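PDB 2EYU: twitching motility protein PilT from Aquifex aeolicus, which powers pilus retraction in twitching motility, probably as a hexameric ATPase, the present fragment being its C-terminal domain. Local coordinates for residues Q163-L171 with R178-I186. The protein carries 1 engineered substitution. Residues are numbered along the deposited sequence; the frame is centred on the assembly and turned at random.
Engineered in segment 178-186: Gly183 (natural residue Glu).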
loop_
_atom_site.group_PDB
_atom_site.type_symbol
_atom_site.label_atom_id
_atom_site.label_comp_id
_atom_site.label_asym_id
_atom_site.label_seq_id
_atom_site.Cartn_x
_atom_site.Cartn_y
_atom_site.Cartn_z
ATOM N N GLN A 163 -2.301 8.313 -2.629
ATOM C CA GLN A 163 -1.990 8.854 -1.308
ATOM C C GLN A 163 -0.727 8.232 -0.739
ATOM O O GLN A 163 0.086 8.822 -0.033
ATOM C CB GLN A 163 -3.167 8.566 -0.363
ATOM C CG GLN A 163 -4.392 9.390 -0.791
ATOM C CD GLN A 163 -3.937 10.767 -1.256
ATOM O OE1 GLN A 163 -3.550 11.592 -0.433
ATOM N NE2 GLN A 163 -3.972 10.991 -2.564
ATOM N N GLY A 164 -0.546 6.948 -1.076
ATOM C CA GLY A 164 0.674 6.339 -0.488
ATOM C C GLY A 164 0.783 4.918 -1.007
ATOM O O GLY A 164 -0.223 4.243 -1.244
ATOM N N ILE A 165 2.005 4.419 -1.157
ATOM C CA ILE A 165 2.040 2.969 -1.399
ATOM C C ILE A 165 3.178 2.403 -0.535
ATOM O O ILE A 165 4.241 3.007 -0.539
ATOM C CB ILE A 165 2.185 2.538 -2.860
ATOM C CG1 ILE A 165 3.523 1.857 -3.144
ATOM C CG2 ILE A 165 1.913 3.670 -3.841
ATOM C CD1 ILE A 165 3.424 0.354 -3.206
ATOM N N ILE A 166 2.859 1.317 0.165
ATOM C CA ILE A 166 3.788 0.600 1.017
ATOM C C ILE A 166 4.114 -0.759 0.402
ATOM O O ILE A 166 3.148 -1.503 0.195
ATOM C CB ILE A 166 3.153 0.315 2.396
ATOM C CG1 ILE A 166 2.389 1.492 3.011
ATOM C CG2 ILE A 166 4.211 -0.214 3.362
ATOM C CD1 ILE A 166 2.061 1.251 4.468
ATOM N N SER A 167 5.376 -1.040 0.140
ATOM C CA SER A 167 5.842 -2.333 -0.354
ATOM C C SER A 167 6.450 -3.102 0.818
ATOM O O SER A 167 7.435 -2.628 1.366
ATOM C CB SER A 167 6.884 -2.140 -1.442
ATOM O OG SER A 167 6.383 -2.401 -2.735
ATOM N N GLN A 168 5.929 -4.245 1.259
ATOM C CA GLN A 168 6.458 -4.861 2.475
ATOM C C GLN A 168 7.105 -6.218 2.220
ATOM O O GLN A 168 6.710 -6.924 1.312
ATOM C CB GLN A 168 5.364 -5.101 3.517
ATOM C CG GLN A 168 4.894 -3.907 4.336
ATOM C CD GLN A 168 3.491 -4.170 4.892
ATOM O OE1 GLN A 168 3.289 -5.262 5.432
ATOM N NE2 GLN A 168 2.580 -3.241 4.701
ATOM N N ARG A 169 8.060 -6.544 3.080
ATOM C CA ARG A 169 8.584 -7.895 3.191
ATOM C C ARG A 169 8.896 -8.158 4.669
ATOM O O ARG A 169 9.319 -7.246 5.383
ATOM C CB ARG A 169 9.819 -8.104 2.331
ATOM C CG ARG A 169 10.086 -9.565 1.989
ATOM C CD ARG A 169 11.293 -9.689 1.070
ATOM N NE ARG A 169 10.892 -9.660 -0.336
ATOM C CZ ARG A 169 11.349 -10.489 -1.266
ATOM N NH1 ARG A 169 12.233 -11.428 -0.953
ATOM N NH2 ARG A 169 10.918 -10.377 -2.513
ATOM N N LEU A 170 8.657 -9.393 5.081
ATOM C CA LEU A 170 8.928 -9.852 6.434
ATOM C C LEU A 170 10.208 -10.680 6.442
ATOM O O LEU A 170 10.264 -11.682 5.722
ATOM C CB LEU A 170 7.742 -10.670 6.956
ATOM C CG LEU A 170 6.474 -9.903 7.324
ATOM C CD1 LEU A 170 5.262 -10.826 7.290
ATOM C CD2 LEU A 170 6.606 -9.277 8.697
ATOM N N LEU A 171 11.217 -10.279 7.204
ATOM C CA LEU A 171 12.505 -10.970 7.237
ATOM C C LEU A 171 12.673 -11.731 8.552
ATOM O O LEU A 171 12.136 -11.292 9.574
ATOM C CB LEU A 171 13.663 -10.005 7.201
ATOM C CG LEU A 171 14.332 -9.530 5.917
ATOM C CD1 LEU A 171 15.498 -10.441 5.557
ATOM C CD2 LEU A 171 13.342 -9.441 4.771
ATOM N N ARG A 178 10.389 -11.693 13.567
ATOM C CA ARG A 178 10.642 -11.335 12.184
ATOM C C ARG A 178 10.754 -9.817 12.121
ATOM O O ARG A 178 10.321 -9.094 13.019
ATOM C CB ARG A 178 9.544 -11.746 11.220
ATOM C CG ARG A 178 9.411 -13.234 10.915
ATOM C CD ARG A 178 7.916 -13.566 10.885
ATOM N NE ARG A 178 7.367 -13.553 12.241
ATOM C CZ ARG A 178 6.811 -12.540 12.888
ATOM N NH1 ARG A 178 6.689 -11.346 12.317
ATOM N NH2 ARG A 178 6.363 -12.706 14.129
ATOM N N VAL A 179 11.323 -9.302 11.031
ATOM C CA VAL A 179 11.267 -7.842 10.947
ATOM C C VAL A 179 10.630 -7.437 9.618
ATOM O O VAL A 179 10.862 -8.108 8.612
ATOM C CB VAL A 179 12.642 -7.181 11.055
ATOM C CG1 VAL A 179 13.488 -7.586 9.857
ATOM C CG2 VAL A 179 12.473 -5.671 11.142
ATOM N N LEU A 180 9.858 -6.351 9.675
ATOM C CA LEU A 180 9.270 -5.795 8.463
ATOM C C LEU A 180 10.269 -4.915 7.732
ATOM O O LEU A 180 10.751 -3.946 8.339
ATOM C CB LEU A 180 8.022 -4.946 8.764
ATOM C CG LEU A 180 6.859 -5.201 7.803
ATOM C CD1 LEU A 180 5.805 -6.087 8.461
ATOM C CD2 LEU A 180 6.262 -3.882 7.337
ATOM N N ALA A 181 10.512 -5.266 6.485
ATOM C CA ALA A 181 11.271 -4.508 5.500
ATOM C C ALA A 181 10.241 -3.918 4.524
ATOM O O ALA A 181 9.361 -4.655 4.072
ATOM C CB ALA A 181 12.307 -5.374 4.812
ATOM N N TYR A 182 10.346 -2.620 4.279
ATOM C CA TYR A 182 9.361 -1.893 3.494
ATOM C C TYR A 182 10.023 -0.851 2.599
ATOM O O TYR A 182 11.098 -0.359 2.946
ATOM C CB TYR A 182 8.359 -1.151 4.393
ATOM C CG TYR A 182 9.009 -0.187 5.367
ATOM C CD1 TYR A 182 9.231 1.149 5.087
ATOM C CD2 TYR A 182 9.410 -0.622 6.628
ATOM C CE1 TYR A 182 9.824 1.982 6.014
ATOM C CE2 TYR A 182 10.004 0.192 7.565
ATOM C CZ TYR A 182 10.209 1.513 7.247
ATOM O OH TYR A 182 10.801 2.360 8.156
ATOM N N GLY A 183 9.321 -0.553 1.517
ATOM C CA GLY A 183 9.595 0.586 0.648
ATOM C C GLY A 183 8.440 1.566 0.836
ATOM O O GLY A 183 7.343 1.120 1.172
ATOM N N LEU A 184 8.608 2.865 0.674
ATOM C CA LEU A 184 7.438 3.730 0.960
ATOM C C LEU A 184 7.471 4.928 0.018
ATOM O O LEU A 184 8.501 5.588 -0.150
ATOM C CB LEU A 184 7.473 4.113 2.428
ATOM C CG LEU A 184 6.490 5.104 3.032
ATOM C CD1 LEU A 184 5.068 4.569 3.054
ATOM C CD2 LEU A 184 6.911 5.471 4.453
ATOM N N LEU A 185 6.339 5.224 -0.598
ATOM C CA LEU A 185 6.243 6.352 -1.522
ATOM C C LEU A 185 4.962 7.124 -1.192
ATOM O O LEU A 185 3.858 6.679 -1.507
ATOM C CB LEU A 185 6.188 5.929 -2.980
ATOM C CG LEU A 185 5.895 7.031 -4.002
ATOM C CD1 LEU A 185 6.853 8.202 -3.832
ATOM C CD2 LEU A 185 5.969 6.522 -5.432
ATOM N N ILE A 186 5.139 8.254 -0.535
ATOM C CA ILE A 186 3.966 9.098 -0.262
ATOM C C ILE A 186 4.199 10.406 -1.007
ATOM O O ILE A 186 4.933 11.249 -0.502
ATOM C CB ILE A 186 3.744 9.287 1.229
ATOM C CG1 ILE A 186 3.268 7.987 1.909
ATOM C CG2 ILE A 186 2.765 10.397 1.619
ATOM C CD1 ILE A 186 3.345 8.086 3.415
#
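Strands 163-171 and 179-185 pair as an antiparallel beta hairpin, their axes inclined at 157°, and Ile165, Ser167, Arg169 and Leu171 each exchange two backbone hydrogen bonds with Leu185, Gly183, Ala181 and Val179, respectively. The Arg169-Ala181 pair is modelled too close for its bond lengths to be relied on. Gly183 is engineered in place of a natural glutamate. On the face carrying Ile166, Gln168, Leu170, Tyr182 and Leu184, Leu180 lodges between Gln168 and Leu170, which follow each other on this face of the partner strand: its CD2 meets the aliphatic CG of Gln168 at 3.3 Å, and its CD1 presses on Leu170 CD2, also at 3.3 Å, tighter than usual for two methyls. Replacing Leu180 with an alanine would probably open a gap between Gln168 and Leu170, leaving both side chains freer to turn. Farther along, Ile166 and Leu184 run side by side; with CG anti to the backbone N (chi1 174°), Leu184 brings CD1 back toward the partner strand, 4.1 Å from Ile166 CG1. Both side chains also touch Val17 of helix 16-19. On the other face, Leu171 CB packs against Val179 CG1 at 3.6 Å, and Leu171 CD2 lies 4.2 Å from Ala181 CB, beside helix 234-240. Polar groups of this face turn to other partners: Ser167 OG bonds to Thr31 OG1, and the Arg169 chain, bent at chi3, carries NH2 to Asn133 OD1. Strand 162-171 also pairs with strand 26-31, which leads into a probable Walker A P-loop touched by Leu170. The chemistry is thus a continuous backbone ladder with mostly apolar flanks, extending the sheet of this P-loop NTPase fold by an antiparallel hairpin next to its likely nucleotide-binding loop.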